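Local coordinates for malate dehydrogenase (Porphyromonas gingivalis, PDB 3FI9), which probably catalyses the NAD-dependent interconversion of malate and oxaloacetate, at residues Thr156-Gln159 with Ser160-Lys164; Phe166-Gln170 with Ser171-Asn175; Thr201-Gly205 with Thr206-Thr210. All blocks are in the same frame, centred on the assembly; numbering follows the deposited sequence.

In the fold
The three contacts follow one another along the chain and lie on the same side of its centre. Interaction 1 runs along helix 153-166, interaction 2 is the turn leading from that helix into strand 173-174, and interaction 3 is the loop before helix 211-222. Interactions 1 and 2, with centres about 7 Å apart, are joined by the amide of Gln159, and both touch the second subunit. Interaction 3 lies about 15 Å from each, between centres; Phe166 CZ is 3.6 Å from Leu203 CD1. Arg157, a predicted substrate-binding residue, comes within about 7 Å of the predicted proton acceptor His182, side chain to side chain.

Interaction 1: residues Thr156-Gln159 with Ser160-Lys164; sequences TRLQ and SELAK
Leu158 and Leu162 lie side by side one helical turn apart and point the same way, making the close apolar part of this contact. Leu158 CG is 4.0 Å from Leu162 CD1. CG of Leu162 stands beside its own backbone N (chi1 -78°), which leans the side chain back along the helix onto Leu158; Leu162 CG rests 3.5 Å from Leu158 O. Leu217 of helix 211-222 covers both leucines, and Val173 and Thr176 also press on Leu162. Beneath these side chains runs the regular i to i+4 bonding of an alpha helix, here helix 153-166 of the alpha/beta C-terminal domain in the lactate/malate dehydrogenase fold. Its bonds include Glu161 N to Arg157 O at 2.9 Å, nearly straight at the hydrogen (172°), and Leu162 N to Leu158 O at 3.0 Å. The polar amide of Gln159 is buried as well, yet both its ends are used: NE2 donates to Val173 O, and OE1 accepts from Gln170 NE2. The more open flank is polar, with Arg157 and Lys164 partly exposed. The side chain of Arg157, predicted to bind substrate, does not pack on 160-164 but extends from the helix against His56 of the second subunit. Glu161 bends at chi2 (-65°), which turns its carboxylate toward Lys164; Lys164 NZ meets Glu161 OE2 at 3.1 Å in a salt bridge, approaching from above the carboxylate plane. Outside partners anchor this pair, Arg220 at Glu161 OE1 and Glu52 of the second subunit at Lys164 NZ.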
loop_
_atom_site.group_PDB
_atom_site.type_symbol
_atom_site.label_atom_id
_atom_site.label_comp_id
_atom_site.label_asym_id
_atom_site.label_seq_id
_atom_site.Cartn_x
_atom_site.Cartn_y
_atom_site.Cartn_z
ATOM N N THR A 156 2.758 18.482 1.593
ATOM C CA THR A 156 3.673 17.424 2.084
ATOM C C THR A 156 4.962 17.484 1.285
ATOM O O THR A 156 6.051 17.242 1.823
ATOM C CB THR A 156 3.049 15.995 1.988
ATOM O OG1 THR A 156 2.780 15.652 0.606
ATOM C CG2 THR A 156 1.764 15.948 2.773
ATOM N N ARG A 157 4.857 17.874 0.024
ATOM C CA ARG A 157 6.061 17.994 -0.788
ATOM C C ARG A 157 6.859 19.218 -0.292
ATOM O O ARG A 157 8.071 19.166 -0.138
ATOM C CB ARG A 157 5.694 18.115 -2.248
ATOM C CG ARG A 157 5.209 16.784 -2.817
ATOM C CD ARG A 157 4.741 16.944 -4.307
ATOM N NE ARG A 157 4.273 15.656 -4.805
ATOM C CZ ARG A 157 3.536 15.502 -5.908
ATOM N NH1 ARG A 157 3.185 16.547 -6.633
ATOM N NH2 ARG A 157 3.152 14.294 -6.294
ATOM N N LEU A 158 6.174 20.302 0.013
ATOM C CA LEU A 158 6.908 21.442 0.590
ATOM C C LEU A 158 7.605 21.050 1.898
ATOM O O LEU A 158 8.755 21.424 2.143
ATOM C CB LEU A 158 6.001 22.656 0.765
ATOM C CG LEU A 158 6.619 23.915 1.395
ATOM C CD1 LEU A 158 7.675 24.497 0.503
ATOM C CD2 LEU A 158 5.521 24.985 1.593
ATOM N N GLN A 159 6.906 20.301 2.738
ATOM C CA GLN A 159 7.503 19.813 3.982
ATOM C C GLN A 159 8.739 18.977 3.709
ATOM O O GLN A 159 9.798 19.173 4.331
ATOM C CB GLN A 159 6.486 19.017 4.820
ATOM C CG GLN A 159 7.037 18.584 6.204
ATOM C CD GLN A 159 6.139 17.577 6.903
ATOM O OE1 GLN A 159 5.758 16.567 6.297
ATOM N NE2 GLN A 159 5.806 17.830 8.174
ATOM N N SER A 160 8.616 18.038 2.786
ATOM C CA SER A 160 9.745 17.187 2.446
ATOM C C SER A 160 10.954 17.972 1.907
ATOM O O SER A 160 12.094 17.791 2.351
ATOM C CB SER A 160 9.301 16.151 1.416
ATOM O OG SER A 160 10.405 15.363 0.992
ATOM N N GLU A 161 10.694 18.853 0.957
ATOM C CA GLU A 161 11.755 19.633 0.338
ATOM C C GLU A 161 12.455 20.529 1.357
ATOM O O GLU A 161 13.673 20.604 1.340
ATOM C CB GLU A 161 11.246 20.419 -0.885
ATOM C CG GLU A 161 10.732 19.550 -2.082
ATOM C CD GLU A 161 11.807 18.699 -2.738
ATOM O OE1 GLU A 161 12.982 19.124 -2.838
ATOM O OE2 GLU A 161 11.474 17.591 -3.185
ATOM N N LEU A 162 11.707 21.147 2.287
ATOM C CA LEU A 162 12.306 21.901 3.414
ATOM C C LEU A 162 13.140 21.032 4.352
ATOM O O LEU A 162 14.262 21.422 4.749
ATOM C CB LEU A 162 11.242 22.652 4.210
ATOM C CG LEU A 162 10.749 23.957 3.539
ATOM C CD1 LEU A 162 9.423 24.347 4.148
ATOM C CD2 LEU A 162 11.790 25.099 3.711
ATOM N N ALA A 163 12.627 19.852 4.702
ATOM C CA ALA A 163 13.398 18.959 5.561
ATOM C C ALA A 163 14.702 18.490 4.888
ATOM O O ALA A 163 15.753 18.459 5.531
ATOM C CB ALA A 163 12.528 17.749 6.050
ATOM N N LYS A 164 14.651 18.210 3.593
ATOM C CA LYS A 164 15.866 17.864 2.845
ATOM C C LYS A 164 16.904 18.997 2.819
ATOM O O LYS A 164 18.106 18.750 3.008
ATOM C CB LYS A 164 15.508 17.458 1.410
ATOM C CG LYS A 164 14.762 16.103 1.316
ATOM C CD LYS A 164 13.948 15.972 0.022
ATOM C CE LYS A 164 14.784 16.210 -1.221
ATOM N NZ LYS A 164 14.011 15.895 -2.466
#

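Interaction 2: residues Phe166-Gln170 with Ser171-Asn175; sequences FGIKQ and SLVTN
With chi1 at 60°, Ile168 holds CG1 between its backbone N and carbonyl carbon, and the extended branch beyond it carries CD1 over to Leu172 and Val173. Ile168 CD1 lies 3.9 Å from Leu172 CB and 4.1 Å from Val173 CG2, the isoleucine crossing the valine at about a right angle. Leu172 CD1 lies 3.8 Å from Lys169 CB. The side chains of Lys169 and Leu172 cross at about a right angle, and the bend of the lysine at chi3 brings Lys169 CE to 4.1 Å from Leu172 CD2. Two backbone bonds tighten the turn below: Leu172 N to Lys169 O at 2.9 Å and Val173 N to Gln170 O at 3.0 Å. Both span three residues, as in a 3-10 turn. Just upstream, Gly167, with positive phi, is the C-prime residue of a Schellman motif that ends helix 153-166: its N bonds to Lys164 O, and Ile168 N to Ala163 O. The chain thus leaves the helix, makes the short 3-10 turn and enters strand 173-174, an outermost strand, within this chain, of a three-stranded antiparallel sheet. Gln170 and Ser171 turn their polar ends to the second subunit. Gln170 NE2 bonds to Arg55 O of that subunit and Ser171 OG to its Gly61 N, while the Gln170 side chain packs against Ser160 and Ala163 of helix 153-166. Apolar contacts and backbone bonds thus shape the turn itself, whereas the polar groups of Gln170 and Ser171 tie it to the dimer partner.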
loop_
_atom_site.group_PDB
_atom_site.type_symbol
_atom_site.label_atom_id
_atom_site.label_comp_id
_atom_site.label_asym_id
_atom_site.label_seq_id
_atom_site.Cartn_x
_atom_site.Cartn_y
_atom_site.Cartn_z
ATOM N N PHE A 166 17.316 21.419 4.955
ATOM C CA PHE A 166 17.873 21.672 6.296
ATOM C C PHE A 166 18.534 20.432 6.872
ATOM O O PHE A 166 19.196 20.487 7.894
ATOM C CB PHE A 166 16.794 22.215 7.230
ATOM C CG PHE A 166 16.457 23.674 6.975
ATOM C CD1 PHE A 166 17.328 24.686 7.393
ATOM C CD2 PHE A 166 15.307 24.027 6.291
ATOM C CE1 PHE A 166 17.034 26.043 7.167
ATOM C CE2 PHE A 166 14.992 25.387 6.059
ATOM C CZ PHE A 166 15.859 26.384 6.483
ATOM N N GLY A 167 18.389 19.315 6.165
ATOM C CA GLY A 167 18.995 18.074 6.603
ATOM C C GLY A 167 18.419 17.604 7.922
ATOM O O GLY A 167 19.157 17.108 8.770
ATOM N N ILE A 168 17.113 17.782 8.135
ATOM C CA ILE A 168 16.493 17.332 9.381
ATOM C C ILE A 168 15.335 16.363 9.162
ATOM O O ILE A 168 14.777 16.244 8.070
ATOM C CB ILE A 168 15.932 18.477 10.270
ATOM C CG1 ILE A 168 14.845 19.257 9.509
ATOM C CG2 ILE A 168 17.074 19.411 10.738
ATOM C CD1 ILE A 168 14.327 20.418 10.309
ATOM N N LYS A 169 14.955 15.697 10.226
ATOM C CA LYS A 169 13.812 14.796 10.115
ATOM C C LYS A 169 12.521 15.528 9.643
ATOM O O LYS A 169 12.127 16.579 10.182
ATOM C CB LYS A 169 13.575 14.106 11.441
ATOM C CG LYS A 169 12.395 13.154 11.407
ATOM C CD LYS A 169 12.301 12.329 12.698
ATOM C CE LYS A 169 11.850 13.193 13.878
ATOM N NZ LYS A 169 11.982 12.427 15.156
ATOM N N GLN A 170 11.835 14.948 8.668
ATOM C CA GLN A 170 10.747 15.665 8.020
ATOM C C GLN A 170 9.675 16.247 8.937
ATOM O O GLN A 170 9.218 17.368 8.713
ATOM C CB GLN A 170 10.103 14.785 6.951
ATOM C CG GLN A 170 9.039 15.497 6.161
ATOM C CD GLN A 170 8.586 14.625 4.988
ATOM O OE1 GLN A 170 9.346 13.797 4.483
ATOM N NE2 GLN A 170 7.329 14.783 4.595
ATOM N N SER A 171 9.276 15.484 9.958
ATOM C CA SER A 171 8.207 15.877 10.892
ATOM C C SER A 171 8.563 17.119 11.677
ATOM O O SER A 171 7.702 17.717 12.289
ATOM C CB SER A 171 7.988 14.753 11.931
ATOM O OG SER A 171 6.867 13.985 11.584
ATOM N N LEU A 172 9.829 17.509 11.648
ATOM C CA LEU A 172 10.269 18.700 12.388
ATOM C C LEU A 172 9.962 19.992 11.639
ATOM O O LEU A 172 10.106 21.085 12.182
ATOM C CB LEU A 172 11.755 18.613 12.671
ATOM C CG LEU A 172 12.188 17.294 13.351
ATOM C CD1 LEU A 172 13.714 17.272 13.599
ATOM C CD2 LEU A 172 11.427 17.149 14.643
ATOM N N VAL A 173 9.540 19.871 10.388
ATOM C CA VAL A 173 9.071 21.050 9.636
ATOM C C VAL A 173 7.533 21.050 9.817
ATOM O O VAL A 173 6.847 20.177 9.305
ATOM C CB VAL A 173 9.461 20.965 8.140
ATOM C CG1 VAL A 173 8.976 22.206 7.379
ATOM C CG2 VAL A 173 10.954 20.833 7.975
ATOM N N THR A 174 6.992 22.012 10.538
ATOM C CA THR A 174 5.619 21.872 10.952
ATOM C C THR A 174 4.754 22.879 10.214
ATOM O O THR A 174 5.236 23.938 9.834
ATOM C CB THR A 174 5.514 22.019 12.486
ATOM O OG1 THR A 174 6.118 23.262 12.884
ATOM C CG2 THR A 174 6.289 20.858 13.148
ATOM N N ASN A 175 3.490 22.521 9.960
ATOM C CA ASN A 175 2.516 23.481 9.419
ATOM C C ASN A 175 2.905 24.113 8.079
ATOM O O ASN A 175 2.683 25.326 7.859
ATOM C CB ASN A 175 2.241 24.599 10.428
ATOM C CG ASN A 175 0.812 25.123 10.343
ATOM O OD1 ASN A 175 -0.086 24.392 9.956
ATOM N ND2 ASN A 175 0.601 26.393 10.683
#

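Interaction 3: residues Thr201-Gly205 with Thr206-Thr210; sequences TDLIG and TDKLT
Two successive beta turns, joined through a G1 beta bulge, fold Leu203-Leu209 into a compact loop that leads into helix 211-222 of the C-terminal domain. The first, from Leu203 to Thr206, is type II, and Gly205 occupies its third position with positive phi (84°), where a side chain would be jammed against the preceding carbonyl O. The second, from Thr206 to Leu209, is type I and is closed by Leu209 N to Thr206 O at 3.0 Å. In the bulge, Gly205 and Thr206 both face Leu209. Gly205 N donates to Leu209 O at 2.7 Å in a bond bent at the hydrogen (136°), and Thr206 N makes a weak bond to the same oxygen. Leu203 O receives two bonds from Thr206. Thr206 N bonds to Leu203 O at 3.1 Å, closing the type II turn. Thr206 OG1 also donates to Leu203 O, at a modelled 2.5 Å that is very short and whose exact length is doubtful. OG1 can do this because chi1 (61°) sets it between the backbone N and the carbonyl carbon of Thr206; the same hydroxyl oxygen also receives a weak bond from Lys208 N. On the apolar side, Ile204 and Leu209 lie side by side and point the same way, with Ile204 CG1 3.7 Å from Leu209 CD2. Trp214 of helix 211-222 packs on both, while His165 of helix 153-166 touches Leu209. The next residue, Thr210, is the N-cap of helix 211-222. Leu203 meets the bent chain of Lys208, on which Phe166 also packs. Here the contact is purely aliphatic, a methyl group against a methylene: Leu203 CD2 lies 3.7 Å from Lys208 CE.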
loop_
_atom_site.group_PDB
_atom_site.type_symbol
_atom_site.label_atom_id
_atom_site.label_comp_id
_atom_site.label_asym_id
_atom_site.label_seq_id
_atom_site.Cartn_x
_atom_site.Cartn_y
_atom_site.Cartn_z
ATOM N N THR A 201 9.715 32.093 7.972
ATOM C CA THR A 201 9.899 33.421 7.380
ATOM C C THR A 201 11.102 34.134 8.007
ATOM O O THR A 201 11.599 35.101 7.441
ATOM C CB THR A 201 8.639 34.296 7.488
ATOM O OG1 THR A 201 8.151 34.230 8.817
ATOM C CG2 THR A 201 7.526 33.796 6.559
ATOM N N ASP A 202 11.604 33.613 9.126
ATOM C CA ASP A 202 12.866 34.078 9.694
ATOM C C ASP A 202 14.071 33.469 9.000
ATOM O O ASP A 202 15.194 33.900 9.217
ATOM C CB ASP A 202 12.968 33.745 11.183
ATOM C CG ASP A 202 12.016 34.565 12.043
ATOM O OD1 ASP A 202 11.362 35.478 11.512
ATOM O OD2 ASP A 202 11.917 34.285 13.255
ATOM N N LEU A 203 13.856 32.435 8.188
ATOM C CA LEU A 203 14.990 31.750 7.573
ATOM C C LEU A 203 15.140 32.095 6.117
ATOM O O LEU A 203 16.255 32.135 5.620
ATOM C CB LEU A 203 14.909 30.224 7.740
ATOM C CG LEU A 203 15.123 29.709 9.167
ATOM C CD1 LEU A 203 14.600 28.260 9.315
ATOM C CD2 LEU A 203 16.585 29.813 9.577
ATOM N N ILE A 204 14.021 32.339 5.435
ATOM C CA ILE A 204 14.061 32.672 4.000
ATOM C C ILE A 204 14.835 33.971 3.747
ATOM O O ILE A 204 14.549 34.993 4.365
ATOM C CB ILE A 204 12.626 32.783 3.415
ATOM C CG1 ILE A 204 11.998 31.386 3.272
ATOM C CG2 ILE A 204 12.639 33.432 2.061
ATOM C CD1 ILE A 204 10.477 31.414 3.018
ATOM N N GLY A 205 15.809 33.929 2.836
ATOM C CA GLY A 205 16.639 35.102 2.541
ATOM C C GLY A 205 17.818 35.296 3.483
ATOM O O GLY A 205 18.416 36.368 3.502
ATOM N N THR A 206 18.133 34.280 4.292
ATOM C CA THR A 206 19.326 34.282 5.129
ATOM C C THR A 206 20.333 33.294 4.562
ATOM O O THR A 206 20.033 32.581 3.584
ATOM C CB THR A 206 19.004 33.857 6.594
ATOM O OG1 THR A 206 18.477 32.518 6.620
ATOM C CG2 THR A 206 17.993 34.835 7.241
ATOM N N ASP A 207 21.511 33.218 5.180
ATOM C CA ASP A 207 22.539 32.267 4.746
ATOM C C ASP A 207 22.080 30.804 4.820
ATOM O O ASP A 207 22.673 29.935 4.190
ATOM C CB ASP A 207 23.797 32.413 5.596
ATOM C CG ASP A 207 23.516 32.269 7.102
ATOM O OD1 ASP A 207 22.388 32.566 7.561
ATOM O OD2 ASP A 207 24.434 31.864 7.849
ATOM N N LYS A 208 21.049 30.534 5.606
ATOM C CA LYS A 208 20.549 29.165 5.781
ATOM C C LYS A 208 19.548 28.748 4.698
ATOM O O LYS A 208 19.268 27.556 4.506
ATOM C CB LYS A 208 19.910 29.016 7.149
ATOM C CG LYS A 208 20.861 28.485 8.199
ATOM C CD LYS A 208 21.160 29.521 9.240
ATOM C CE LYS A 208 20.151 29.423 10.370
ATOM N NZ LYS A 208 20.347 30.504 11.384
ATOM N N LEU A 209 19.028 29.729 3.976
ATOM C CA LEU A 209 18.087 29.469 2.891
ATOM C C LEU A 209 18.038 30.735 2.083
ATOM O O LEU A 209 17.284 31.667 2.414
ATOM C CB LEU A 209 16.696 29.135 3.440
ATOM C CG LEU A 209 15.530 28.886 2.472
ATOM C CD1 LEU A 209 15.884 27.854 1.364
ATOM C CD2 LEU A 209 14.265 28.451 3.256
ATOM N N THR A 210 18.866 30.789 1.040
ATOM C CA THR A 210 19.020 32.015 0.316
ATOM C C THR A 210 17.792 32.218 -0.543
ATOM O O THR A 210 17.025 31.292 -0.806
ATOM C CB THR A 210 20.270 32.026 -0.622
ATOM O OG1 THR A 210 20.146 31.002 -1.624
ATOM C CG2 THR A 210 21.578 31.844 0.172
#